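Local coordinates for RimK domain protein ATP-grasp (Sphaerobacter thermophilus, PDB 5I47) that probably binds ATP and acts as a RimK-like ATP-grasp ligase, possibly joining amino acids to protein or carrier substrates, at residues P47-D57 with L71-V80; A5-L14 with G29-L40. All coordinates share one frame; numbering follows the deposited sequence.

Contact 1 (P47-D57 with L71-V80); sequences PSAGDFVAALD and LLASGGTPVV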
ATOM      1  N   PRO B  47     -16.063  -7.612 -10.181  1.00 49.60           N
ATOM      2  CA  PRO B  47     -15.423  -8.579  -9.281  1.00 51.91           C
ATOM      3  C   PRO B  47     -16.436  -9.330  -8.431  1.00 53.46           C
ATOM      4  O   PRO B  47     -17.417  -8.763  -7.941  1.00 55.80           O
ATOM      5  CB  PRO B  47     -14.504  -7.705  -8.418  1.00 49.23           C
ATOM      6  CG  PRO B  47     -15.132  -6.360  -8.447  1.00 44.81           C
ATOM      7  CD  PRO B  47     -15.805  -6.215  -9.777  1.00 44.55           C
ATOM      8  N   SER B  48     -16.183 -10.625  -8.262  1.00 51.63           N
ATOM      9  CA  SER B  48     -17.039 -11.480  -7.454  1.00 50.52           C
ATOM     10  C   SER B  48     -16.303 -12.779  -7.162  1.00 46.38           C
ATOM     11  O   SER B  48     -15.483 -13.233  -7.963  1.00 44.56           O
ATOM     12  CB  SER B  48     -18.373 -11.775  -8.152  1.00 52.67           C
ATOM     13  OG  SER B  48     -19.216 -12.562  -7.326  1.00 56.63           O
ATOM     14  N   ALA B  49     -16.606 -13.365  -6.005  1.00 46.30           N
ATOM     15  CA  ALA B  49     -16.054 -14.653  -5.608  1.00 50.12           C
ATOM     16  C   ALA B  49     -17.129 -15.729  -5.530  1.00 53.08           C
ATOM     17  O   ALA B  49     -16.909 -16.782  -4.925  1.00 51.73           O
ATOM     18  CB  ALA B  49     -15.324 -14.530  -4.270  1.00 49.35           C
ATOM     19  N   GLY B  50     -18.282 -15.485  -6.138  1.00 54.93           N
ATOM     20  CA  GLY B  50     -19.419 -16.375  -6.073  1.00 57.47           C
ATOM     21  C   GLY B  50     -20.616 -15.696  -5.437  1.00 62.90           C
ATOM     22  O   GLY B  50     -20.555 -14.552  -4.988  1.00 67.25           O
ATOM     23  N   ASP B  51     -21.721 -16.434  -5.404  1.00 68.26           N
ATOM     24  CA  ASP B  51     -22.957 -15.924  -4.821  1.00 66.61           C
ATOM     25  C   ASP B  51     -22.830 -15.912  -3.302  1.00 62.20           C
ATOM     26  O   ASP B  51     -22.869 -16.966  -2.659  1.00 61.67           O
ATOM     27  CB  ASP B  51     -24.142 -16.773  -5.270  1.00 72.48           C
ATOM     28  CG  ASP B  51     -25.474 -16.213  -4.803  1.00 76.67           C
ATOM     29  OD1 ASP B  51     -25.575 -14.980  -4.627  1.00 77.17           O
ATOM     30  OD2 ASP B  51     -26.418 -17.009  -4.614  1.00 77.40           O
ATOM     31  N   PHE B  52     -22.664 -14.722  -2.726  1.00 55.86           N
ATOM     32  CA  PHE B  52     -22.526 -14.574  -1.286  1.00 51.53           C
ATOM     33  C   PHE B  52     -23.159 -13.262  -0.856  1.00 53.14           C
ATOM     34  O   PHE B  52     -23.035 -12.249  -1.550  1.00 58.75           O
ATOM     35  CB  PHE B  52     -21.059 -14.596  -0.843  1.00 44.71           C
ATOM     36  CG  PHE B  52     -20.353 -15.881  -1.144  1.00 41.36           C
ATOM     37  CD1 PHE B  52     -20.491 -16.973  -0.306  1.00 43.15           C
ATOM     38  CD2 PHE B  52     -19.550 -15.997  -2.264  1.00 36.57           C
ATOM     39  CE1 PHE B  52     -19.842 -18.156  -0.580  1.00 41.58           C
ATOM     40  CE2 PHE B  52     -18.900 -17.175  -2.542  1.00 35.53           C
ATOM     41  CZ  PHE B  52     -19.045 -18.257  -1.699  1.00 38.82           C
ATOM     42  N   VAL B  53     -23.826 -13.288   0.298  1.00 48.92           N
ATOM     43  CA  VAL B  53     -24.359 -12.056   0.863  1.00 47.91           C
ATOM     44  C   VAL B  53     -23.302 -11.290   1.643  1.00 45.16           C
ATOM     45  O   VAL B  53     -23.477 -10.091   1.897  1.00 45.20           O
ATOM     46  CB  VAL B  53     -25.573 -12.358   1.756  1.00 48.96           C
ATOM     47  CG1 VAL B  53     -26.551 -13.254   1.013  1.00 55.20           C
ATOM     48  CG2 VAL B  53     -25.128 -13.007   3.058  1.00 43.65           C
ATOM     49  N   ALA B  54     -22.204 -11.943   2.017  1.00 41.78           N
ATOM     50  CA  ALA B  54     -21.126 -11.302   2.755  1.00 38.59           C
ATOM     51  C   ALA B  54     -19.891 -12.187   2.686  1.00 39.20           C
ATOM     52  O   ALA B  54     -19.982 -13.391   2.424  1.00 39.14           O
ATOM     53  CB  ALA B  54     -21.519 -11.041   4.213  1.00 36.73           C
ATOM     54  N   ALA B  55     -18.732 -11.571   2.914  1.00 35.84           N
ATOM     55  CA  ALA B  55     -17.467 -12.279   3.032  1.00 29.98           C
ATOM     56  C   ALA B  55     -16.800 -11.878   4.338  1.00 30.61           C
ATOM     57  O   ALA B  55     -16.893 -10.722   4.763  1.00 31.04           O
ATOM     58  CB  ALA B  55     -16.534 -11.979   1.855  1.00 24.37           C
ATOM     59  N   LEU B  56     -16.142 -12.837   4.982  1.00 28.86           N
ATOM     60  CA  LEU B  56     -15.457 -12.596   6.247  1.00 29.88           C
ATOM     61  C   LEU B  56     -14.006 -13.024   6.085  1.00 36.40           C
ATOM     62  O   LEU B  56     -13.721 -14.216   5.936  1.00 42.50           O
ATOM     63  CB  LEU B  56     -16.136 -13.345   7.393  1.00 31.29           C
ATOM     64  CG  LEU B  56     -15.480 -13.296   8.775  1.00 32.68           C
ATOM     65  CD1 LEU B  56     -15.352 -11.868   9.271  1.00 29.75           C
ATOM     66  CD2 LEU B  56     -16.284 -14.132   9.755  1.00 34.60           C
ATOM     67  N   ASP B  57     -13.093 -12.057   6.099  1.00 34.86           N
ATOM     68  CA  ASP B  57     -11.679 -12.357   5.907  1.00 34.13           C
ATOM     69  C   ASP B  57     -11.123 -12.971   7.182  1.00 37.14           C
ATOM     70  O   ASP B  57     -11.039 -12.303   8.219  1.00 37.11           O
ATOM     71  CB  ASP B  57     -10.911 -11.095   5.522  1.00 30.51           C
ATOM     72  CG  ASP B  57      -9.534 -11.399   4.961  1.00 29.37           C
ATOM     73  OD1 ASP B  57      -8.919 -12.398   5.379  1.00 31.24           O
ATOM     74  OD2 ASP B  57      -9.067 -10.636   4.096  1.00 34.29           O
ATOM     75  N   LEU B  71     -12.199  -4.839  -3.750  1.00 22.93           N
ATOM     76  CA  LEU B  71     -12.734  -5.376  -4.996  1.00 24.08           C
ATOM     77  C   LEU B  71     -14.079  -6.046  -4.764  1.00 27.19           C
ATOM     78  O   LEU B  71     -15.060  -5.758  -5.460  1.00 29.94           O
ATOM     79  CB  LEU B  71     -11.739  -6.365  -5.606  1.00 21.32           C
ATOM     80  CG  LEU B  71     -10.617  -5.767  -6.446  1.00 22.48           C
ATOM     81  CD1 LEU B  71      -9.497  -6.771  -6.624  1.00 23.77           C
ATOM     82  CD2 LEU B  71     -11.168  -5.323  -7.792  1.00 23.94           C
ATOM     83  N   LEU B  72     -14.142  -6.948  -3.784  1.00 26.85           N
ATOM     84  CA  LEU B  72     -15.394  -7.638  -3.506  1.00 32.51           C
ATOM     85  C   LEU B  72     -16.498  -6.651  -3.147  1.00 31.44           C
ATOM     86  O   LEU B  72     -17.624  -6.764  -3.645  1.00 36.83           O
ATOM     87  CB  LEU B  72     -15.188  -8.669  -2.394  1.00 31.45           C
ATOM     88  CG  LEU B  72     -14.271  -9.843  -2.750  1.00 29.54           C
ATOM     89  CD1 LEU B  72     -14.010 -10.734  -1.538  1.00 26.26           C
ATOM     90  CD2 LEU B  72     -14.864 -10.650  -3.895  1.00 27.23           C
ATOM     91  N   ALA B  73     -16.187  -5.656  -2.309  1.00 30.23           N
ATOM     92  CA  ALA B  73     -17.207  -4.693  -1.894  1.00 30.15           C
ATOM     93  C   ALA B  73     -17.746  -3.905  -3.082  1.00 27.47           C
ATOM     94  O   ALA B  73     -18.962  -3.723  -3.213  1.00 25.40           O
ATOM     95  CB  ALA B  73     -16.640  -3.748  -0.834  1.00 27.45           C
ATOM     96  N   SER B  74     -16.857  -3.433  -3.961  1.00 29.98           N
ATOM     97  CA  SER B  74     -17.296  -2.692  -5.140  1.00 38.44           C
ATOM     98  C   SER B  74     -18.147  -3.544  -6.071  1.00 40.04           C
ATOM     99  O   SER B  74     -18.971  -2.996  -6.813  1.00 39.19           O
ATOM    100  CB  SER B  74     -16.087  -2.125  -5.895  1.00 41.22           C
ATOM    101  OG  SER B  74     -15.250  -3.154  -6.397  1.00 44.03           O
ATOM    102  N   GLY B  75     -17.980  -4.865  -6.036  1.00 40.73           N
ATOM    103  CA  GLY B  75     -18.744  -5.780  -6.853  1.00 42.30           C
ATOM    104  C   GLY B  75     -20.084  -6.197  -6.292  1.00 48.10           C
ATOM    105  O   GLY B  75     -20.837  -6.894  -6.977  1.00 52.95           O
ATOM    106  N   GLY B  76     -20.409  -5.797  -5.063  1.00 46.38           N
ATOM    107  CA  GLY B  76     -21.665  -6.155  -4.437  1.00 42.55           C
ATOM    108  C   GLY B  76     -21.560  -7.131  -3.284  1.00 39.89           C
ATOM    109  O   GLY B  76     -22.599  -7.529  -2.740  1.00 41.61           O
ATOM    110  N   THR B  77     -20.354  -7.540  -2.892  1.00 39.94           N
ATOM    111  CA  THR B  77     -20.183  -8.454  -1.766  1.00 41.25           C
ATOM    112  C   THR B  77     -19.549  -7.714  -0.596  1.00 41.85           C
ATOM    113  O   THR B  77     -18.338  -7.442  -0.619  1.00 44.51           O
ATOM    114  CB  THR B  77     -19.326  -9.663  -2.157  1.00 44.46           C
ATOM    115  OG1 THR B  77     -19.894 -10.311  -3.302  1.00 53.04           O
ATOM    116  CG2 THR B  77     -19.267 -10.656  -1.006  1.00 42.04           C
ATOM    117  N   PRO B  78     -20.313  -7.358   0.434  1.00 35.92           N
ATOM    118  CA  PRO B  78     -19.710  -6.734   1.618  1.00 33.02           C
ATOM    119  C   PRO B  78     -18.680  -7.649   2.261  1.00 32.54           C
ATOM    120  O   PRO B  78     -18.847  -8.870   2.304  1.00 38.77           O
ATOM    121  CB  PRO B  78     -20.910  -6.501   2.542  1.00 34.38           C
ATOM    122  CG  PRO B  78     -22.080  -6.412   1.616  1.00 36.73           C
ATOM    123  CD  PRO B  78     -21.783  -7.370   0.498  1.00 37.34           C
ATOM    124  N   VAL B  79     -17.604  -7.047   2.761  1.00 29.05           N
ATOM    125  CA  VAL B  79     -16.505  -7.785   3.374  1.00 30.83           C
ATOM    126  C   VAL B  79     -16.262  -7.252   4.779  1.00 29.43           C
ATOM    127  O   VAL B  79     -16.274  -6.037   5.007  1.00 26.48           O
ATOM    128  CB  VAL B  79     -15.216  -7.700   2.530  1.00 28.99           C
ATOM    129  CG1 VAL B  79     -14.102  -8.531   3.163  1.00 27.12           C
ATOM    130  CG2 VAL B  79     -15.481  -8.169   1.113  1.00 28.07           C
ATOM    131  N   VAL B  80     -16.059  -8.170   5.720  1.00 28.74           N
ATOM    132  CA  VAL B  80     -15.598  -7.849   7.062  1.00 24.64           C
ATOM    133  C   VAL B  80     -14.229  -8.494   7.235  1.00 29.83           C
ATOM    134  O   VAL B  80     -14.107  -9.712   7.107  1.00 36.43           O
ATOM    135  CB  VAL B  80     -16.584  -8.331   8.137  1.00 24.29           C
ATOM    136  CG1 VAL B  80     -15.952  -8.241   9.518  1.00 20.70           C
ATOM    137  CG2 VAL B  80     -17.869  -7.521   8.075  1.00 20.56           C
TER
HETATM  138  O   HOH W   1     -18.230 -12.732  -4.151  1.00 37.43           O
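F52 touches T77 through its CB, 4.3 Å from T77 CG2, while its phenyl ring leads away. At the ring's edge, in its plane, lies the carbonyl carbon of A49, and R6 makes a cation-pi contact with the ring. After this bend the two segments run together as parallel strands. A55 N donates to P78 O, V80 N to A55 O, and D57 N to V80 O, the last at 2.7 Å. On one face the methyl of A55 sits by V79 CG2 and L72 CD1. On the other, L56 has its CG opposite the backbone N (chi1 175°), which carries CD1 across the V80 side chain, 3.7 Å from V80 CG1; helix 267-275 packs there through I271 and F274. Beyond the strands P47 presses its ring on the helix end: CG stands 3.0 Å from L71 O, a close approach to an oxygen already gripped by S74 OG and G75 N. G75 CA approaches P47 O, and a side-chain carbon on G75 would collide with that oxygen; G76 then closes the helix in a Schellman motif. A water links G50 O with T77 OG1, 3.1 Å from each. D57 turns its carboxylate to R65. Strand 54-57, helix 63-74 and strand 79-80 form the beta-alpha-beta crossover of a Rossmann-like preATP-grasp domain.

Contact 2 (A5-L14 with G29-L40); sequences ARVALLADRL and GHEAVLVQPAKL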
ATOM      1  N   ALA B   5     -28.949 -18.268   0.671  1.00 71.76           N
ATOM      2  CA  ALA B   5     -28.056 -17.215   1.147  1.00 70.85           C
ATOM      3  C   ALA B   5     -26.860 -17.810   1.881  1.00 71.34           C
ATOM      4  O   ALA B   5     -27.023 -18.558   2.847  1.00 72.06           O
ATOM      5  CB  ALA B   5     -28.804 -16.250   2.047  1.00 68.17           C
ATOM      6  N   ARG B   6     -25.657 -17.471   1.423  1.00 68.91           N
ATOM      7  CA  ARG B   6     -24.427 -18.045   1.946  1.00 65.43           C
ATOM      8  C   ARG B   6     -23.472 -16.938   2.376  1.00 60.54           C
ATOM      9  O   ARG B   6     -23.673 -15.758   2.078  1.00 62.87           O
ATOM     10  CB  ARG B   6     -23.754 -18.949   0.905  1.00 65.88           C
ATOM     11  CG  ARG B   6     -24.676 -19.984   0.283  1.00 65.99           C
ATOM     12  CD  ARG B   6     -23.910 -20.847  -0.699  1.00 66.04           C
ATOM     13  NE  ARG B   6     -23.393 -20.064  -1.818  1.00 63.51           N
ATOM     14  CZ  ARG B   6     -22.265 -20.345  -2.463  1.00 64.32           C
ATOM     15  NH1 ARG B   6     -21.869 -19.580  -3.471  1.00 63.01           N
ATOM     16  NH2 ARG B   6     -21.525 -21.381  -2.089  1.00 65.68           N
ATOM     17  N   VAL B   7     -22.415 -17.339   3.079  1.00 53.77           N
ATOM     18  CA  VAL B   7     -21.404 -16.422   3.595  1.00 49.42           C
ATOM     19  C   VAL B   7     -20.030 -17.002   3.286  1.00 50.02           C
ATOM     20  O   VAL B   7     -19.776 -18.182   3.552  1.00 52.95           O
ATOM     21  CB  VAL B   7     -21.569 -16.189   5.109  1.00 46.52           C
ATOM     22  CG1 VAL B   7     -20.320 -15.552   5.694  1.00 47.45           C
ATOM     23  CG2 VAL B   7     -22.787 -15.320   5.381  1.00 43.10           C
ATOM     24  N   ALA B   8     -19.146 -16.175   2.728  1.00 44.20           N
ATOM     25  CA  ALA B   8     -17.808 -16.609   2.348  1.00 39.57           C
ATOM     26  C   ALA B   8     -16.834 -16.414   3.505  1.00 43.88           C
ATOM     27  O   ALA B   8     -16.778 -15.332   4.100  1.00 44.43           O
ATOM     28  CB  ALA B   8     -17.324 -15.842   1.119  1.00 34.02           C
ATOM     29  N   LEU B   9     -16.070 -17.463   3.816  1.00 40.76           N
ATOM     30  CA  LEU B   9     -15.011 -17.425   4.828  1.00 33.98           C
ATOM     31  C   LEU B   9     -13.676 -17.410   4.086  1.00 32.15           C
ATOM     32  O   LEU B   9     -13.140 -18.456   3.719  1.00 33.23           O
ATOM     33  CB  LEU B   9     -15.097 -18.615   5.787  1.00 33.37           C
ATOM     34  CG  LEU B   9     -16.313 -18.811   6.695  1.00 33.19           C
ATOM     35  CD1 LEU B   9     -16.124 -20.070   7.542  1.00 30.72           C
ATOM     36  CD2 LEU B   9     -16.556 -17.595   7.580  1.00 26.29           C
ATOM     37  N   LEU B  10     -13.144 -16.208   3.866  1.00 36.48           N
ATOM     38  CA  LEU B  10     -11.891 -16.035   3.144  1.00 32.39           C
ATOM     39  C   LEU B  10     -10.735 -16.595   3.960  1.00 32.28           C
ATOM     40  O   LEU B  10     -10.168 -15.902   4.812  1.00 34.23           O
ATOM     41  CB  LEU B  10     -11.655 -14.558   2.820  1.00 31.46           C
ATOM     42  CG  LEU B  10     -12.737 -13.893   1.971  1.00 34.84           C
ATOM     43  CD1 LEU B  10     -12.429 -12.417   1.741  1.00 34.82           C
ATOM     44  CD2 LEU B  10     -12.876 -14.629   0.652  1.00 34.66           C
ATOM     45  N   ALA B  11     -10.388 -17.852   3.711  1.00 33.24           N
ATOM     46  CA  ALA B  11      -9.340 -18.523   4.461  1.00 32.81           C
ATOM     47  C   ALA B  11      -8.754 -19.612   3.580  1.00 39.47           C
ATOM     48  O   ALA B  11      -9.304 -19.953   2.530  1.00 44.14           O
ATOM     49  CB  ALA B  11      -9.870 -19.100   5.778  1.00 33.06           C
ATOM     50  N   ASP B  12      -7.625 -20.158   4.014  1.00 43.84           N
ATOM     51  CA  ASP B  12      -6.982 -21.210   3.246  1.00 48.00           C
ATOM     52  C   ASP B  12      -7.369 -22.604   3.714  1.00 50.48           C
ATOM     53  O   ASP B  12      -7.295 -23.548   2.921  1.00 53.64           O
ATOM     54  CB  ASP B  12      -5.463 -21.038   3.297  1.00 53.88           C
ATOM     55  CG  ASP B  12      -5.014 -19.725   2.684  1.00 58.25           C
ATOM     56  OD1 ASP B  12      -4.145 -19.052   3.278  1.00 59.05           O
ATOM     57  OD2 ASP B  12      -5.539 -19.363   1.607  1.00 61.05           O
ATOM     58  N   ARG B  13      -7.796 -22.749   4.966  1.00 53.55           N
ATOM     59  CA  ARG B  13      -8.256 -24.025   5.496  1.00 56.92           C
ATOM     60  C   ARG B  13      -9.022 -23.774   6.786  1.00 59.49           C
ATOM     61  O   ARG B  13      -8.723 -22.831   7.528  1.00 60.03           O
ATOM     62  CB  ARG B  13      -7.088 -24.988   5.741  1.00 57.08           C
ATOM     63  CG  ARG B  13      -6.016 -24.460   6.676  1.00 56.20           C
ATOM     64  CD  ARG B  13      -4.863 -25.441   6.776  1.00 57.95           C
ATOM     65  NE  ARG B  13      -4.333 -25.499   8.132  1.00 59.61           N
ATOM     66  CZ  ARG B  13      -4.859 -26.238   9.103  1.00 64.66           C
ATOM     67  NH1 ARG B  13      -5.932 -26.986   8.873  1.00 62.13           N
ATOM     68  NH2 ARG B  13      -4.315 -26.227  10.308  1.00 69.37           N
ATOM     69  N   LEU B  14     -10.012 -24.626   7.042  1.00 57.32           N
ATOM     70  CA  LEU B  14     -10.863 -24.484   8.217  1.00 51.94           C
ATOM     71  C   LEU B  14     -10.117 -24.951   9.461  1.00 52.47           C
ATOM     72  O   LEU B  14      -9.665 -26.099   9.528  1.00 59.67           O
ATOM     73  CB  LEU B  14     -12.154 -25.279   8.037  1.00 45.81           C
ATOM     74  CG  LEU B  14     -13.030 -24.905   6.840  1.00 45.27           C
ATOM     75  CD1 LEU B  14     -14.272 -25.776   6.791  1.00 44.58           C
ATOM     76  CD2 LEU B  14     -13.412 -23.434   6.887  1.00 48.59           C
ATOM     77  N   GLY B  29     -29.146 -19.109  10.060  1.00 64.81           N
ATOM     78  CA  GLY B  29     -29.809 -19.312   8.787  1.00 65.13           C
ATOM     79  C   GLY B  29     -28.973 -19.065   7.553  1.00 68.17           C
ATOM     80  O   GLY B  29     -29.539 -18.775   6.493  1.00 69.00           O
ATOM     81  N   HIS B  30     -27.649 -19.180   7.645  1.00 68.23           N
ATOM     82  CA  HIS B  30     -26.777 -18.948   6.502  1.00 63.57           C
ATOM     83  C   HIS B  30     -25.711 -20.029   6.442  1.00 60.60           C
ATOM     84  O   HIS B  30     -25.193 -20.462   7.475  1.00 59.79           O
ATOM     85  CB  HIS B  30     -26.124 -17.563   6.572  1.00 58.88           C
ATOM     86  CG  HIS B  30     -27.085 -16.432   6.379  1.00 57.72           C
ATOM     87  ND1 HIS B  30     -27.443 -15.964   5.132  1.00 59.23           N
ATOM     88  CD2 HIS B  30     -27.765 -15.677   7.275  1.00 55.15           C
ATOM     89  CE1 HIS B  30     -28.301 -14.968   5.268  1.00 57.02           C
ATOM     90  NE2 HIS B  30     -28.513 -14.775   6.558  1.00 56.87           N
ATOM     91  N   GLU B  31     -25.387 -20.464   5.229  1.00 60.97           N
ATOM     92  CA  GLU B  31     -24.383 -21.506   5.025  1.00 62.17           C
ATOM     93  C   GLU B  31     -23.028 -20.840   4.814  1.00 60.24           C
ATOM     94  O   GLU B  31     -22.751 -20.291   3.745  1.00 59.31           O
ATOM     95  CB  GLU B  31     -24.756 -22.392   3.841  1.00 64.14           C
ATOM     96  CG  GLU B  31     -23.738 -23.483   3.550  1.00 66.38           C
ATOM     97  CD  GLU B  31     -23.814 -23.984   2.123  1.00 68.59           C
ATOM     98  OE1 GLU B  31     -24.678 -23.495   1.366  1.00 70.46           O
ATOM     99  OE2 GLU B  31     -23.005 -24.862   1.758  1.00 68.40           O
ATOM    100  N   ALA B  32     -22.180 -20.879   5.838  1.00 55.67           N
ATOM    101  CA  ALA B  32     -20.813 -20.409   5.682  1.00 51.14           C
ATOM    102  C   ALA B  32     -20.034 -21.388   4.813  1.00 54.64           C
ATOM    103  O   ALA B  32     -20.222 -22.603   4.898  1.00 62.07           O
ATOM    104  CB  ALA B  32     -20.139 -20.247   7.042  1.00 48.55           C
ATOM    105  N   VAL B  33     -19.163 -20.851   3.963  1.00 53.73           N
ATOM    106  CA  VAL B  33     -18.440 -21.639   2.972  1.00 53.04           C
ATOM    107  C   VAL B  33     -16.984 -21.202   2.974  1.00 56.90           C
ATOM    108  O   VAL B  33     -16.692 -20.002   2.929  1.00 62.28           O
ATOM    109  CB  VAL B  33     -19.043 -21.474   1.562  1.00 52.15           C
ATOM    110  CG1 VAL B  33     -18.163 -22.153   0.521  1.00 53.44           C
ATOM    111  CG2 VAL B  33     -20.460 -22.024   1.512  1.00 54.57           C
ATOM    112  N   LEU B  34     -16.070 -22.168   3.024  1.00 52.38           N
ATOM    113  CA  LEU B  34     -14.656 -21.859   2.856  1.00 48.63           C
ATOM    114  C   LEU B  34     -14.410 -21.387   1.427  1.00 51.25           C
ATOM    115  O   LEU B  34     -14.752 -22.084   0.468  1.00 55.35           O
ATOM    116  CB  LEU B  34     -13.797 -23.080   3.171  1.00 46.19           C
ATOM    117  CG  LEU B  34     -12.293 -22.904   2.941  1.00 46.76           C
ATOM    118  CD1 LEU B  34     -11.693 -21.948   3.957  1.00 45.83           C
ATOM    119  CD2 LEU B  34     -11.575 -24.238   2.977  1.00 51.16           C
ATOM    120  N   VAL B  35     -13.836 -20.196   1.284  1.00 48.90           N
ATOM    121  CA  VAL B  35     -13.448 -19.656  -0.016  1.00 45.45           C
ATOM    122  C   VAL B  35     -11.961 -19.353   0.054  1.00 47.39           C
ATOM    123  O   VAL B  35     -11.541 -18.415   0.744  1.00 49.89           O
ATOM    124  CB  VAL B  35     -14.252 -18.405  -0.395  1.00 40.21           C
ATOM    125  CG1 VAL B  35     -13.824 -17.904  -1.764  1.00 36.87           C
ATOM    126  CG2 VAL B  35     -15.743 -18.704  -0.376  1.00 40.04           C
ATOM    127  N   GLN B  36     -11.164 -20.145  -0.647  1.00 49.67           N
ATOM    128  CA  GLN B  36      -9.721 -19.973  -0.623  1.00 51.65           C
ATOM    129  C   GLN B  36      -9.327 -18.832  -1.554  1.00 49.30           C
ATOM    130  O   GLN B  36      -9.638 -18.888  -2.749  1.00 42.54           O
ATOM    131  CB  GLN B  36      -9.027 -21.267  -1.031  1.00 54.03           C
ATOM    132  CG  GLN B  36      -9.405 -22.468  -0.163  1.00 53.86           C
ATOM    133  CD  GLN B  36      -8.845 -23.780  -0.689  1.00 55.44           C
ATOM    134  OE1 GLN B  36      -9.206 -24.234  -1.776  1.00 56.12           O
ATOM    135  NE2 GLN B  36      -7.958 -24.395   0.082  1.00 55.18           N
ATOM    136  N   PRO B  37      -8.676 -17.778  -1.053  1.00 52.11           N
ATOM    137  CA  PRO B  37      -8.280 -16.673  -1.939  1.00 48.23           C
ATOM    138  C   PRO B  37      -7.241 -17.067  -2.972  1.00 49.59           C
ATOM    139  O   PRO B  37      -7.118 -16.379  -3.992  1.00 49.81           O
ATOM    140  CB  PRO B  37      -7.726 -15.620  -0.969  1.00 45.77           C
ATOM    141  CG  PRO B  37      -8.278 -15.988   0.364  1.00 48.15           C
ATOM    142  CD  PRO B  37      -8.381 -17.483   0.358  1.00 51.49           C
ATOM    143  N   ALA B  38      -6.494 -18.152  -2.748  1.00 47.47           N
ATOM    144  CA  ALA B  38      -5.489 -18.567  -3.717  1.00 42.90           C
ATOM    145  C   ALA B  38      -6.096 -18.920  -5.068  1.00 43.19           C
ATOM    146  O   ALA B  38      -5.392 -18.879  -6.081  1.00 43.13           O
ATOM    147  CB  ALA B  38      -4.695 -19.755  -3.172  1.00 38.71           C
ATOM    148  N   LYS B  39      -7.385 -19.249  -5.113  1.00 48.34           N
ATOM    149  CA  LYS B  39      -8.057 -19.622  -6.348  1.00 50.23           C
ATOM    150  C   LYS B  39      -8.902 -18.491  -6.920  1.00 52.76           C
ATOM    151  O   LYS B  39      -9.687 -18.724  -7.844  1.00 56.54           O
ATOM    152  CB  LYS B  39      -8.928 -20.861  -6.115  1.00 58.55           C
ATOM    153  CG  LYS B  39     -10.176 -20.596  -5.280  1.00 69.85           C
ATOM    154  CD  LYS B  39     -10.628 -21.834  -4.505  1.00 75.45           C
ATOM    155  CE  LYS B  39     -11.798 -21.502  -3.572  1.00 70.88           C
ATOM    156  NZ  LYS B  39     -12.065 -22.573  -2.567  1.00 64.86           N
ATOM    157  N   LEU B  40      -8.760 -17.277  -6.397  1.00 50.54           N
ATOM    158  CA  LEU B  40      -9.591 -16.146  -6.799  1.00 46.49           C
ATOM    159  C   LEU B  40      -8.866 -15.333  -7.866  1.00 44.04           C
ATOM    160  O   LEU B  40      -7.836 -14.708  -7.590  1.00 43.79           O
ATOM    161  CB  LEU B  40      -9.942 -15.281  -5.590  1.00 43.15           C
ATOM    162  CG  LEU B  40     -10.965 -15.870  -4.618  1.00 37.97           C
ATOM    163  CD1 LEU B  40     -11.187 -14.938  -3.445  1.00 33.57           C
ATOM    164  CD2 LEU B  40     -12.274 -16.136  -5.337  1.00 37.47           C
TER
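The L34 and L14 side chains pass one another running opposite ways, and the leucine from the edge strand fills the hollow lined by A11 and L14. With its CG swung away from the backbone N (chi1 176°), L34 fits CD1 into the corner made by A11 CB and L14 CD2, 3.8 and 3.7 Å away. On the same face a smaller bump continues the fit, L9 CD1 resting on the methyl of A32. On the reverse face A8 offers a shallow seat to V35, whose CG2 settles 3.6 Å from A8 CB, while L10 runs alongside V35 and reaches with CD2 toward L40. R6 and E31 run abreast, the aliphatic part of R6 against the carboxylate: R6 CD is 3.4 Å from E31 OE1, yet the charged guanidinium goes on to F52 and, weakly, to D51 O. Just before strand 6-10, H30 brings the edge of its ring, through ND1, to A5 CB. Backing these fits is a parallel pairing, in which V33 N lies 2.8 Å from V7 O and almost in line with that carbonyl, though its N-H is bent from the oxygen, and L9 N bonds to V33 O. The last grip comes from Q36: its NE2 donates nearly straight (168°) to D12 O at 3.0 Å, with that oxygen in the plane of the amide, while P37 CD packs on A11 O. With an alanine here, D12 O would probably lose this donor, and the turn after strand 6-10 would be freer to shift. Helix 16-27 lies over the face of V7, L9 and A32 through I22 and F25; helix 63-74 meets L10 on the other, and strand 54-57 borders strand 6-10 on the side away from 31-35.

In the fold
Contacts 1 and 2 each join the strands of a beta-alpha-beta unit in one parallel sheet, contact 2 closing along the chain before contact 1 opens. Their centres are 11 Å apart, and they are joined where strand 6-10 runs beside 54-57: A8 N probably donates to A54 O (2.9 Å) and A8 O probably accepts from L56 N (2.7 Å). The resulting order, 31-35, 6-10, 54-57, 79-80, places the first strand inside and the second at the edge of this domain's sheet. Both contacts also touch the second subunit. In ATP-grasp enzymes the nucleotide is generally held between the two later domains; these contacts lie in the N-terminal domain, and no nucleotide site is defined by them.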